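Local coordinates for protein apical membrane antigen AMA1 (Toxoplasma gondii ME49, PDB 4YIV) that plays an essential part in host cell invasion, as a microneme protein of the moving junction complex, the ring formed between the parasite's apical tip and the host cell, at residues Leu51-Pro55 / Lys154-Pro158; His32-Ile37 / Ala56-Ile61; Cys246-Leu252 / Gln318-Val324. All blocks are in the same frame, centred on the assembly; numbering follows the deposited sequence.

Contact 1: Leu51-Pro55 / Lys154-Pro158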
# COMPACT_ATOMS: atom_id res chain seq x y z
N LEU A 51 13.07 22.39 4.19
CA LEU A 51 13.15 20.99 3.86
C LEU A 51 11.94 20.29 4.42
O LEU A 51 11.74 20.28 5.66
CB LEU A 51 14.40 20.40 4.42
CG LEU A 51 14.81 19.09 3.81
CD1 LEU A 51 15.20 19.27 2.34
CD2 LEU A 51 15.98 18.52 4.60
N TYR A 52 11.14 19.73 3.51
CA TYR A 52 9.88 19.04 3.84
C TYR A 52 10.00 17.54 3.60
O TYR A 52 10.61 17.08 2.63
CB TYR A 52 8.70 19.58 3.03
CG TYR A 52 8.31 21.00 3.36
CD1 TYR A 52 7.54 21.28 4.46
CD2 TYR A 52 8.73 22.05 2.56
CE1 TYR A 52 7.19 22.57 4.77
CE2 TYR A 52 8.38 23.35 2.85
CZ TYR A 52 7.62 23.61 3.96
OH TYR A 52 7.26 24.89 4.27
N ARG A 53 9.42 16.78 4.51
CA ARG A 53 9.39 15.36 4.34
C ARG A 53 8.43 14.99 3.17
O ARG A 53 7.30 15.52 3.05
CB ARG A 53 8.97 14.66 5.63
CG ARG A 53 9.80 15.02 6.88
CD ARG A 53 9.54 14.02 8.01
NE ARG A 53 10.18 12.75 7.70
CZ ARG A 53 9.99 11.63 8.39
NH1 ARG A 53 9.21 11.64 9.45
NH2 ARG A 53 10.61 10.53 8.04
N GLU A 54 8.87 14.05 2.35
CA GLU A 54 8.22 13.74 1.07
C GLU A 54 7.94 12.24 0.98
O GLU A 54 8.86 11.42 1.17
CB GLU A 54 9.12 14.18 -0.10
CG GLU A 54 8.48 13.99 -1.48
CD GLU A 54 9.49 14.07 -2.62
OE1 GLU A 54 10.62 13.55 -2.48
OE2 GLU A 54 9.15 14.66 -3.66
N PRO A 55 6.69 11.87 0.68
CA PRO A 55 6.49 10.45 0.42
C PRO A 55 7.30 9.97 -0.80
O PRO A 55 7.44 10.73 -1.75
CB PRO A 55 4.99 10.35 0.15
CG PRO A 55 4.40 11.55 0.89
CD PRO A 55 5.42 12.62 0.65
N LYS A 154 11.58 20.40 -6.63
CA LYS A 154 11.66 18.96 -6.77
C LYS A 154 10.75 18.19 -5.79
O LYS A 154 10.85 16.96 -5.69
CB LYS A 154 13.10 18.50 -6.59
CG LYS A 154 14.06 19.09 -7.65
CD LYS A 154 15.27 18.20 -7.89
CE LYS A 154 16.30 18.87 -8.79
NZ LYS A 154 17.47 17.97 -9.03
N TYR A 155 9.85 18.90 -5.11
CA TYR A 155 8.91 18.27 -4.18
C TYR A 155 7.73 17.76 -5.00
O TYR A 155 7.13 18.53 -5.74
CB TYR A 155 8.39 19.24 -3.11
CG TYR A 155 7.65 18.51 -2.00
CD1 TYR A 155 6.34 18.06 -2.18
CD2 TYR A 155 8.29 18.20 -0.81
CE1 TYR A 155 5.68 17.36 -1.18
CE2 TYR A 155 7.65 17.51 0.19
CZ TYR A 155 6.34 17.07 -0.02
OH TYR A 155 5.65 16.35 0.93
N ARG A 156 7.41 16.48 -4.86
CA ARG A 156 6.26 15.92 -5.56
C ARG A 156 5.20 15.41 -4.56
O ARG A 156 5.51 14.67 -3.61
CB ARG A 156 6.71 14.78 -6.48
CG ARG A 156 7.63 15.21 -7.56
CD ARG A 156 8.13 14.00 -8.30
NE ARG A 156 8.88 14.37 -9.50
CZ ARG A 156 10.17 14.67 -9.53
NH1 ARG A 156 10.91 14.67 -8.42
NH2 ARG A 156 10.73 14.98 -10.70
N TYR A 157 3.96 15.84 -4.76
CA TYR A 157 2.86 15.44 -3.89
C TYR A 157 2.45 14.00 -4.12
O TYR A 157 2.54 13.50 -5.26
CB TYR A 157 1.63 16.32 -4.14
CG TYR A 157 1.89 17.79 -4.00
CD1 TYR A 157 2.08 18.38 -2.75
CD2 TYR A 157 1.91 18.59 -5.12
CE1 TYR A 157 2.30 19.75 -2.65
CE2 TYR A 157 2.12 19.93 -5.04
CZ TYR A 157 2.32 20.52 -3.80
OH TYR A 157 2.53 21.89 -3.76
N PRO A 158 1.96 13.34 -3.06
CA PRO A 158 1.38 12.00 -3.22
C PRO A 158 0.01 12.08 -3.91
O PRO A 158 -0.55 13.18 -4.12
CB PRO A 158 1.30 11.48 -1.79
CG PRO A 158 1.06 12.73 -0.97
CD PRO A 158 1.89 13.80 -1.65
O HOH W 1 5.25 11.95 -3.22

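Contact 2: His32-Ile37 / Ala56-Ile61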
# COMPACT_ATOMS: atom_id res chain seq x y z
N HIS A 32 11.53 -3.19 -3.55
CA HIS A 32 10.85 -2.39 -4.55
C HIS A 32 10.19 -1.15 -3.95
O HIS A 32 10.35 -0.04 -4.41
CB HIS A 32 9.83 -3.31 -5.22
CG HIS A 32 10.43 -4.59 -5.69
ND1 HIS A 32 9.81 -5.81 -5.59
CD2 HIS A 32 11.64 -4.82 -6.27
CE1 HIS A 32 10.59 -6.74 -6.08
NE2 HIS A 32 11.70 -6.17 -6.52
N HIS A 33 9.42 -1.36 -2.89
CA HIS A 33 8.68 -0.20 -2.35
C HIS A 33 9.62 0.81 -1.67
O HIS A 33 9.56 2.01 -1.95
CB HIS A 33 7.58 -0.65 -1.35
CG HIS A 33 6.80 0.51 -0.77
ND1 HIS A 33 5.97 1.30 -1.53
CD2 HIS A 33 6.72 0.99 0.50
CE1 HIS A 33 5.43 2.23 -0.76
NE2 HIS A 33 5.87 2.07 0.47
N GLN A 34 10.46 0.30 -0.75
CA GLN A 34 11.63 1.02 -0.22
C GLN A 34 11.32 2.21 0.70
O GLN A 34 12.18 3.06 0.93
CB GLN A 34 12.52 1.51 -1.38
CG GLN A 34 13.19 0.39 -2.11
CD GLN A 34 14.05 0.91 -3.23
OE1 GLN A 34 13.61 1.03 -4.36
NE2 GLN A 34 15.29 1.25 -2.90
N SER A 35 10.13 2.26 1.27
CA SER A 35 9.76 3.38 2.13
C SER A 35 8.68 2.94 3.09
O SER A 35 8.24 1.80 3.06
CB SER A 35 9.28 4.56 1.28
OG SER A 35 9.34 5.76 2.03
N GLY A 36 8.24 3.84 3.97
CA GLY A 36 7.13 3.55 4.84
C GLY A 36 5.86 3.23 4.05
O GLY A 36 5.71 3.65 2.89
N ILE A 37 4.98 2.46 4.67
CA ILE A 37 3.72 2.05 4.05
C ILE A 37 2.57 2.69 4.80
O ILE A 37 1.69 3.31 4.22
CB ILE A 37 3.60 0.54 4.06
CG1 ILE A 37 4.72 -0.06 3.19
CG2 ILE A 37 2.21 0.10 3.54
CD1 ILE A 37 4.85 -1.53 3.30
N ALA A 56 7.76 8.73 -0.74
CA ALA A 56 8.78 8.24 -1.68
C ALA A 56 8.60 6.83 -2.18
O ALA A 56 9.38 6.35 -3.03
CB ALA A 56 10.15 8.35 -1.00
N GLY A 57 7.67 6.11 -1.59
CA GLY A 57 7.54 4.68 -1.83
C GLY A 57 7.15 4.41 -3.27
O GLY A 57 6.45 5.21 -3.89
N LEU A 58 7.62 3.28 -3.82
CA LEU A 58 7.40 2.99 -5.23
C LEU A 58 6.18 2.12 -5.51
O LEU A 58 5.83 1.91 -6.67
CB LEU A 58 8.64 2.31 -5.82
CG LEU A 58 9.94 3.12 -5.68
CD1 LEU A 58 11.07 2.40 -6.40
CD2 LEU A 58 9.82 4.51 -6.24
N CYS A 59 5.55 1.56 -4.49
CA CYS A 59 4.35 0.74 -4.71
C CYS A 59 3.08 1.47 -4.31
O CYS A 59 3.08 2.20 -3.31
CB CYS A 59 4.39 -0.56 -3.92
SG CYS A 59 5.70 -1.73 -4.46
N PRO A 60 1.99 1.25 -5.07
CA PRO A 60 0.67 1.77 -4.68
C PRO A 60 0.15 1.04 -3.46
O PRO A 60 0.38 -0.16 -3.29
CB PRO A 60 -0.21 1.50 -5.90
CG PRO A 60 0.42 0.33 -6.57
CD PRO A 60 1.92 0.43 -6.31
N ILE A 61 -0.55 1.77 -2.60
CA ILE A 61 -1.05 1.17 -1.37
C ILE A 61 -2.59 1.09 -1.45
O ILE A 61 -3.29 2.11 -1.36
CB ILE A 61 -0.60 1.95 -0.11
CG1 ILE A 61 0.91 2.22 -0.17
CG2 ILE A 61 -1.01 1.17 1.16
CD1 ILE A 61 1.79 0.98 -0.31

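Contact 3: Cys246-Leu252 / Gln318-Val324. With NAG (2-acetamido-2-deoxy-beta-D-glucopyranose), chain B.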
# COMPACT_ATOMS: atom_id res chain seq x y z
N CYS A 246 10.14 -25.24 3.62
CA CYS A 246 9.46 -23.96 3.71
C CYS A 246 8.71 -23.90 5.01
O CYS A 246 7.79 -24.69 5.25
CB CYS A 246 8.50 -23.72 2.53
SG CYS A 246 7.80 -22.01 2.59
N LEU A 247 9.12 -22.97 5.87
CA LEU A 247 8.42 -22.76 7.14
C LEU A 247 7.45 -21.59 7.00
O LEU A 247 7.88 -20.44 6.79
CB LEU A 247 9.39 -22.47 8.28
CG LEU A 247 10.59 -23.39 8.54
CD1 LEU A 247 11.05 -23.21 9.96
CD2 LEU A 247 10.24 -24.82 8.31
N ASP A 248 6.16 -21.86 7.11
CA ASP A 248 5.23 -20.75 7.09
C ASP A 248 5.38 -20.02 8.41
O ASP A 248 5.98 -20.54 9.34
CB ASP A 248 3.79 -21.19 6.85
CG ASP A 248 3.18 -21.94 8.03
OD1 ASP A 248 2.88 -21.33 9.08
OD2 ASP A 248 2.91 -23.15 7.87
N TYR A 249 4.81 -18.82 8.49
CA TYR A 249 5.08 -17.95 9.61
C TYR A 249 4.70 -18.55 10.97
O TYR A 249 5.28 -18.17 11.99
CB TYR A 249 4.35 -16.63 9.44
CG TYR A 249 4.83 -15.74 8.31
CD1 TYR A 249 6.12 -15.81 7.80
CD2 TYR A 249 3.96 -14.78 7.78
CE1 TYR A 249 6.52 -14.99 6.80
CE2 TYR A 249 4.37 -13.95 6.79
CZ TYR A 249 5.63 -14.05 6.29
OH TYR A 249 5.99 -13.18 5.30
N THR A 250 3.72 -19.45 11.02
CA THR A 250 3.28 -19.96 12.32
C THR A 250 4.40 -20.77 13.01
O THR A 250 4.30 -21.07 14.19
CB THR A 250 2.03 -20.84 12.22
OG1 THR A 250 2.31 -22.01 11.43
CG2 THR A 250 0.87 -20.06 11.64
N GLU A 251 5.45 -21.10 12.27
CA GLU A 251 6.55 -21.89 12.80
C GLU A 251 7.70 -21.03 13.29
O GLU A 251 8.67 -21.55 13.84
CB GLU A 251 7.09 -22.86 11.73
CG GLU A 251 6.13 -23.98 11.37
CD GLU A 251 6.85 -25.17 10.74
OE1 GLU A 251 7.81 -25.69 11.36
OE2 GLU A 251 6.46 -25.58 9.63
N LEU A 252 7.63 -19.72 13.07
CA LEU A 252 8.72 -18.83 13.44
C LEU A 252 8.42 -18.23 14.80
O LEU A 252 7.26 -17.98 15.15
CB LEU A 252 8.93 -17.74 12.38
CG LEU A 252 9.10 -18.20 10.93
CD1 LEU A 252 9.27 -16.99 10.03
CD2 LEU A 252 10.26 -19.19 10.76
N GLN A 318 9.27 -10.87 8.22
CA GLN A 318 10.13 -11.65 7.32
C GLN A 318 9.61 -11.67 5.88
O GLN A 318 8.51 -12.19 5.61
CB GLN A 318 10.26 -13.09 7.85
CG GLN A 318 10.97 -13.19 9.21
CD GLN A 318 12.46 -12.84 9.12
OE1 GLN A 318 12.94 -11.99 9.87
NE2 GLN A 318 13.18 -13.50 8.20
N VAL A 319 10.37 -11.08 4.97
CA VAL A 319 10.03 -11.10 3.56
C VAL A 319 9.89 -12.56 3.13
O VAL A 319 10.79 -13.37 3.35
CB VAL A 319 11.08 -10.38 2.71
CG1 VAL A 319 10.79 -10.55 1.22
CG2 VAL A 319 11.12 -8.91 3.07
N PRO A 320 8.74 -12.93 2.53
CA PRO A 320 8.64 -14.34 2.14
C PRO A 320 9.57 -14.72 0.98
O PRO A 320 9.83 -13.94 0.04
CB PRO A 320 7.16 -14.48 1.75
CG PRO A 320 6.70 -13.15 1.44
CD PRO A 320 7.50 -12.18 2.26
N ASP A 321 10.10 -15.94 1.05
CA ASP A 321 10.91 -16.45 -0.06
C ASP A 321 10.45 -17.85 -0.45
O ASP A 321 11.06 -18.49 -1.30
CB ASP A 321 12.42 -16.41 0.28
CG ASP A 321 12.82 -17.34 1.40
OD1 ASP A 321 12.02 -18.20 1.84
OD2 ASP A 321 13.97 -17.20 1.86
N CYS A 322 9.35 -18.30 0.15
CA CYS A 322 8.67 -19.49 -0.31
C CYS A 322 7.21 -19.43 0.15
O CYS A 322 6.79 -18.50 0.85
CB CYS A 322 9.36 -20.76 0.21
SG CYS A 322 9.45 -20.94 2.02
N LEU A 323 6.44 -20.43 -0.27
CA LEU A 323 5.03 -20.53 0.03
C LEU A 323 4.70 -21.92 0.48
O LEU A 323 5.31 -22.89 0.05
CB LEU A 323 4.17 -20.21 -1.19
CG LEU A 323 4.35 -18.86 -1.88
CD1 LEU A 323 3.53 -18.80 -3.17
CD2 LEU A 323 3.93 -17.77 -0.90
N VAL A 324 3.69 -22.01 1.32
CA VAL A 324 3.16 -23.27 1.78
C VAL A 324 1.72 -23.33 1.32
O VAL A 324 0.95 -22.41 1.59
CB VAL A 324 3.28 -23.41 3.31
CG1 VAL A 324 2.42 -24.58 3.86
CG2 VAL A 324 4.74 -23.56 3.70
C1 NAG B . 14.56 -8.44 -0.07
C2 NAG B . 15.57 -9.56 0.13
C3 NAG B . 16.78 -9.08 0.93
C4 NAG B . 17.35 -7.82 0.30
C5 NAG B . 16.25 -6.77 0.16
C6 NAG B . 16.80 -5.50 -0.49
C7 NAG B . 14.22 -11.58 0.14
C8 NAG B . 13.52 -12.60 0.98
N2 NAG B . 14.95 -10.68 0.81
O3 NAG B . 17.78 -10.11 0.95
O4 NAG B . 18.40 -7.31 1.12
O5 NAG B . 15.18 -7.28 -0.63
O6 NAG B . 17.16 -5.78 -1.84
O7 NAG B . 14.13 -11.57 -1.08

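Contact 1: Leu51-Pro55 / Lys154-Pro158
Glu54 OE2 is a clear case of one carboxylate oxygen held by two donors. Across the contact it accepts the backbone N-H of Arg156 on its anti lone pair, OE2 to N 2.8 Å and nearly straight at 164°, while Tyr216 supplies its hydroxyl. The other oxygen, OE1, goes to Lys45 in a salt bridge and to Gln43, so the buried carboxylate meets a lysine that would be expected to favour its charged form.

The extended Glu54 chain, with CG anti to the backbone N (chi1 -176°), runs over the Tyr155 ring to reach Arg156. Its CG lies above one face, 4.1 Å from the ring centroid, and CB touches Tyr155 CE2 at 3.7 Å; carboxylate and ring planes are turned 40° apart. At the edge of the ring, in its plane, sits Arg53 O, to which Tyr155 OH donates a 2.8 Å bond. This hydroxyl also pairs with Ser174. Tyr52 CB approaches Tyr155 CE2 obliquely at 3.7 Å.

Farther along, the rings of Pro55 and Pro158 meet, CG to CG 4.0 Å, and a water donates to both Pro55 O and Arg156 O. The whole is side-chain and loop packing rather than sheet pairing: a two-stranded antiparallel hairpin, 43-47 with 50-54, laid against the loop that enters strand 159-162. That strand belongs to a five-stranded antiparallel sheet, consistent with the PAN-type fold of this family.

Contact 2: His32-Ile37 / Ala56-Ile61
His33 meets the loop 56-61 with both its backbone carbonyl and its imidazole. The ring accepts the N-H of Cys59 on ND1, with N to ND1 3.0 Å and the donor only 8° out of the ring plane. On the far side of the ring NE2 donates to Gly36 O within its own loop, NE2 to O 2.9 Å, approaching that carbonyl from well above its plane. With one nitrogen accepting and the other donating, the rotation of the imidazole is fixed, and the side chain reaches this place because CG is anti to the backbone N (chi1 180°). Over one face comes Gly57, its CA 3.8 Å from the ring centroid; having no side chain, it lets backbone and ring approach closely. His33 O accepts from Leu58 N at 3.0 Å, in the carbonyl plane on a lone pair.

Two loops without regular secondary structure are thus paired at the base of the hairpin formed by strands 43-47 and 50-54. The loop 56-61 leads from that hairpin into strand 61-62, at the edge of a five-stranded antiparallel sheet.

Around this core, Ser35 CB packs on Gly57 CA at 3.6 Å, and Leu58 lays CD1 against His32 O, 3.2 Å away. Ile61 CD1 touches both His33 CE1 and Ile37 CG2, the latter at 4.0 Å, as the two isoleucine side chains cross at about a right angle.

Farther out, the carboxylate of Asp40 accepts from Ala56 N and Gly57 N, and Ser35 OG is hydrogen-bonded to both Asp40 and Asp279. Cys59 is tied by a disulfide to Cys228. His32 belongs with Glu25 and His31 to a site occupied by a cobalt ion.

Contact 3: Cys246-Leu252 / Gln318-Val324
Tyr249 reaches across to Gln318 with a ring that the carbonyl oxygen of Gln318 meets obliquely, neither over a face nor at an edge. The phenol hydroxyl donates a weak bond to that oxygen, Tyr249 OH to Gln318 O 2.7 Å, and Pro320 CD lies 3.5 Å from Tyr249 OH, the proline crossing the ring at a slant. Phe238 and Tyr300 add aromatic neighbours to Tyr249. Beside it, Leu252 CD1 touches Gln318 CG at 4.2 Å.

A second flat group, the Asp248 carboxylate, braces the turn that holds Tyr249. Asp248 OD1 takes two donors from Thr250: the hydroxyl on the syn lone pair, and Thr250 N, at 2.8 Å, from the anti side and 22° out of the carboxylate plane. The backbone bond makes an Asx turn at the start of the 3-10 segment 249-251.

The covalent link is Cys246 SG to Cys322 SG, 2.0 Å long with a C-S-S-C torsion of 92°. The two half-cystines arrive differently: SG of Cys246 is anti to its backbone N, whereas SG of Cys322 sits between backbone N and carbonyl carbon (chi1 60°). Val324 CG2 closes over the bridge, 3.6 Å from Cys246 SG, and also rests on Cys246 O.

Away from the bridge, Val319 CG1 lies 3.4 Å from methyl C8 of an N-acetylglucosamine of a protein-linked glycan. The bridged strands do not pair with each other; both hydrogen-bond to strand 236-242, where Asp321 and Cys322 face Gly239 in a classic beta bulge. The result is a twisted three-stranded antiparallel sheet whose two outer strands are cross-linked by a disulfide.

From the N terminus, the loop 32-37 opens contact 2, and the chain then makes the hairpin of strands 43-47 and 50-54 before 56-61 closes it, an 18-residue excursion. Contact 1 opens on the second hairpin strand, directly before that closure, and waits 98 residues for 154-158, so the two cross along the sequence. Contact 2 draws the two ends of the hairpin together, and contact 1 ties its second strand to the loop entering strand 159-162. Contact 3 follows in series, joining the outer strands 245-248 and 322-326 of the three-stranded sheet around an excursion that includes helix 263-272. Its centre is 35 Å from that of contact 1, on the opposite side of the chain's centre.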